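Local coordinates for plasmodesmata-located protein 5 (Arabidopsis thaliana, PDB 6GRE) that regulates cell-to-cell trafficking by restricting plasmodesmatal permeability through callose deposition, and promotes innate immunity and systemic acquired resistance, at residues G114-T119 with T174-D179. Numbering follows the deposited sequence. Where two conformers were deposited one is given.
Sequences GVQDKT and TSQCQD. With EDO (1,2-ethanediol), chain I.
Gln116 and Gln176 each use a side-chain amide to bond the backbone of the other segment. Gln176 NE2 gives a nearly straight hydrogen bond to Gly114 O (2.9 Å, 171° at the hydrogen). The oxygen lies close to the plane of the Gln176 amide, but NE2 sits well above the carbonyl plane of Gly114. In return, Gln116 NE2 donates to Gln176 O at 2.9 Å, a more bent bond. Lys118 adds a salt bridge at the surface. Its NZ faces both carboxylate oxygens of Asp179, 3.1 Å from OD1 and 3.2 Å from OD2, and as hydrogen bonds both are weak. The two side chains cross at about a right angle.

The contact belongs to the second Gnk2-homologous (DUF26) domain of the probably extracellular region. It joins the linker between strands 103-108 and 120-125 to the N-terminal end of helix 174-192. CB of Cys177 points away from the linker, and SG forms a disulfide with Cys168.

Two bonds help position the glutamine amides. The Gln116 chain bends at chi2 (57°), and OE1 accepts from Asp117 N at 2.9 Å through an in-plane lone pair. This helps set the rotation of the amide, with NE2 turned to the helix. Gln176 OE1 accepts from Ser173 N. In addition, a water takes a bond from Gln116 NE2 and gives one to Asp179 OD2. It also meets a 1,2-ethanediol, probably from the crystallisation liquor, whose O1 accepts from Gln176 NE2. Further along, Asp117 OD1 accepts from Thr119 N in an Asx turn and from Thr119 OG1 (2.8 Å). Asp117 also lines the pocket of a bound 2-(2-ethoxyethoxy)ethanol.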
ATOM      1  N   GLY A 114       9.789  -3.939  -8.653  1.00 18.71           N
ATOM      2  CA  GLY A 114      10.892  -3.031  -8.840  1.00 18.60           C
ATOM      3  C   GLY A 114      10.650  -1.940  -9.867  1.00 17.14           C
ATOM      4  O   GLY A 114      11.572  -1.218 -10.249  1.00 19.07           O
ATOM      5  N   VAL A 115       9.392  -1.780 -10.312  1.00 17.94           N
ATOM      6  CA  VAL A 115       9.035  -0.700 -11.197  1.00 18.21           C
ATOM      7  C   VAL A 115       8.586   0.491 -10.346  1.00 17.99           C
ATOM      8  O   VAL A 115       7.565   0.426  -9.650  1.00 19.15           O
ATOM      9  CB  VAL A 115       7.943  -1.112 -12.201  1.00 18.62           C
ATOM     10  CG1 VAL A 115       7.577   0.024 -13.135  1.00 21.19           C
ATOM     11  CG2 VAL A 115       8.390  -2.345 -12.991  1.00 20.95           C
ATOM     12  N   GLN A 116       9.335   1.569 -10.411  1.00 17.71           N
ATOM     13  CA  GLN A 116       8.990   2.798  -9.689  1.00 17.56           C
ATOM     14  C   GLN A 116       7.661   3.337 -10.218  1.00 18.04           C
ATOM     15  O   GLN A 116       7.378   3.282 -11.429  1.00 17.76           O
ATOM     16  CB  GLN A 116      10.081   3.862  -9.854  1.00 17.61           C
ATOM     17  CG  GLN A 116       9.838   5.165  -9.120  1.00 17.80           C
ATOM     18  CD  GLN A 116       9.646   4.991  -7.633  1.00 17.89           C
ATOM     19  OE1 GLN A 116       8.573   4.612  -7.161  1.00 17.41           O
ATOM     20  NE2 GLN A 116      10.685   5.316  -6.890  1.00 18.74           N
ATOM     21  N   ASP A 117       6.843   3.911  -9.320  1.00 15.92           N
ATOM     22  CA  ASP A 117       5.643   4.601  -9.763  1.00 17.47           C
ATOM     23  C   ASP A 117       5.211   5.525  -8.640  1.00 15.84           C
ATOM     24  O   ASP A 117       4.748   5.064  -7.597  1.00 15.50           O
ATOM     25  CB  ASP A 117       4.545   3.611 -10.121  1.00 18.01           C
ATOM     26  CG  ASP A 117       3.353   4.249 -10.777  1.00 18.90           C
ATOM     27  OD1 ASP A 117       3.244   5.489 -10.750  1.00 18.52           O
ATOM     28  OD2 ASP A 117       2.537   3.467 -11.298  1.00 21.02           O
ATOM     29  N   LYS A 118       5.466   6.806  -8.863  1.00 16.25           N
ATOM     30  CA  LYS A 118       5.232   7.862  -7.893  1.00 16.89           C
ATOM     31  C   LYS A 118       3.914   8.580  -8.182  1.00 16.59           C
ATOM     32  O   LYS A 118       3.664   9.637  -7.603  1.00 16.62           O
ATOM     33  CB  LYS A 118       6.422   8.828  -7.901  1.00 18.85           C
ATOM     34  CG  LYS A 118       7.720   8.172  -7.464  1.00 19.91           C
ATOM     35  CD  LYS A 118       8.852   9.129  -7.277  1.00 22.20           C
ATOM     36  CE  LYS A 118       9.269   9.788  -8.569  1.00 25.46           C
ATOM     37  NZ  LYS A 118      10.293  10.830  -8.315  1.00 29.09           N
ATOM     38  N   THR A 119       3.114   8.065  -9.116  1.00 15.80           N
ATOM     39  CA  THR A 119       1.871   8.753  -9.487  1.00 17.78           C
ATOM     40  C   THR A 119       0.919   8.793  -8.287  1.00 16.59           C
ATOM     41  O   THR A 119       0.793   7.834  -7.519  1.00 16.46           O
ATOM     42  CB  THR A 119       1.174   8.140 -10.706  1.00 19.59           C
ATOM     43  OG1 THR A 119       0.803   6.803 -10.471  1.00 21.76           O
ATOM     44  CG2 THR A 119       2.037   8.169 -11.943  1.00 21.89           C
ATOM     45  N   THR A 174      16.003   0.330  -2.006  1.00 18.60           N
ATOM     46  CA  THR A 174      16.205   1.377  -1.019  1.00 18.00           C
ATOM     47  C   THR A 174      16.070   2.768  -1.636  1.00 18.08           C
ATOM     48  O   THR A 174      15.364   3.653  -1.094  1.00 18.16           O
ATOM     49  CB  THR A 174      17.572   1.253  -0.329  1.00 18.58           C
ATOM     50  OG1 THR A 174      17.593  -0.061   0.200  1.00 20.95           O
ATOM     51  CG2 THR A 174      17.762   2.259   0.777  1.00 19.77           C
ATOM     52  N   SER A 175      16.741   2.999  -2.765  1.00 17.92           N
ATOM     53  CA  SER A 175      16.742   4.248  -3.447  0.70 18.27           C
ATOM     54  C   SER A 175      15.330   4.597  -3.952  1.00 16.10           C
ATOM     55  O   SER A 175      14.871   5.720  -3.848  1.00 16.53           O
ATOM     56  CB  SER A 175      17.740   4.217  -4.587  0.70 20.98           C
ATOM     57  OG  SER A 175      17.634   5.395  -5.350  0.70 25.80           O
ATOM     58  N   GLN A 176      14.705   3.596  -4.569  1.00 15.56           N
ATOM     59  CA  GLN A 176      13.355   3.851  -5.140  1.00 15.18           C
ATOM     60  C   GLN A 176      12.380   4.223  -4.016  1.00 14.87           C
ATOM     61  O   GLN A 176      11.559   5.117  -4.157  1.00 15.68           O
ATOM     62  CB  GLN A 176      12.850   2.599  -5.836  1.00 15.23           C
ATOM     63  CG  GLN A 176      13.531   2.355  -7.177  1.00 16.57           C
ATOM     64  CD  GLN A 176      13.088   1.041  -7.768  1.00 15.51           C
ATOM     65  OE1 GLN A 176      12.920   0.044  -7.070  1.00 17.21           O
ATOM     66  NE2 GLN A 176      12.830   1.063  -9.079  1.00 17.64           N
ATOM     67  N   CYS A 177      12.516   3.512  -2.909  1.00 14.19           N
ATOM     68  CA  CYS A 177      11.673   3.767  -1.743  1.00 14.39           C
ATOM     69  C   CYS A 177      11.856   5.201  -1.243  1.00 14.42           C
ATOM     70  O   CYS A 177      10.878   5.932  -1.052  1.00 14.54           O
ATOM     71  CB  CYS A 177      11.977   2.772  -0.645  1.00 15.45           C
ATOM     72  SG  CYS A 177      11.043   3.091   0.878  1.00 18.06           S
ATOM     73  N   GLN A 178      13.114   5.617  -1.044  1.00 14.39           N
ATOM     74  CA  GLN A 178      13.348   6.956  -0.585  1.00 14.50           C
ATOM     75  C   GLN A 178      12.816   8.008  -1.574  1.00 15.17           C
ATOM     76  O   GLN A 178      12.311   9.060  -1.167  1.00 16.57           O
ATOM     77  CB  GLN A 178      14.834   7.174  -0.269  1.00 14.65           C
ATOM     78  CG  GLN A 178      15.100   8.572   0.227  1.00 15.89           C
ATOM     79  CD  GLN A 178      14.437   8.874   1.558  1.00 15.59           C
ATOM     80  OE1 GLN A 178      14.185   7.963   2.331  1.00 18.65           O
ATOM     81  NE2 GLN A 178      14.296  10.147   1.884  1.00 19.59           N
ATOM     82  N   ASP A 179      12.958   7.762  -2.884  1.00 15.89           N
ATOM     83  CA  ASP A 179      12.488   8.668  -3.899  1.00 17.59           C
ATOM     84  C   ASP A 179      10.957   8.783  -3.805  1.00 15.80           C
ATOM     85  O   ASP A 179      10.424   9.895  -3.826  1.00 16.96           O
ATOM     86  CB  ASP A 179      12.939   8.202  -5.281  1.00 20.53           C
ATOM     87  CG  ASP A 179      12.619   9.162  -6.406  1.00 23.92           C
ATOM     88  OD1 ASP A 179      12.499  10.365  -6.149  1.00 33.53           O
ATOM     89  OD2 ASP A 179      12.513   8.681  -7.556  1.00 32.45           O
TER
HETATM   90  C1  EDO I 306      13.804   4.078 -10.426  1.00 37.37           C
HETATM   91  O1  EDO I 306      13.548   2.906 -11.142  1.00 37.72           O
HETATM   92  C2  EDO I 306      13.762   5.250 -11.373  1.00 39.72           C
HETATM   93  O2  EDO I 306      12.843   6.204 -10.846  1.00 40.00           O
HETATM   94  O   HOH W   1      13.294   6.169  -8.183  1.00 32.30           O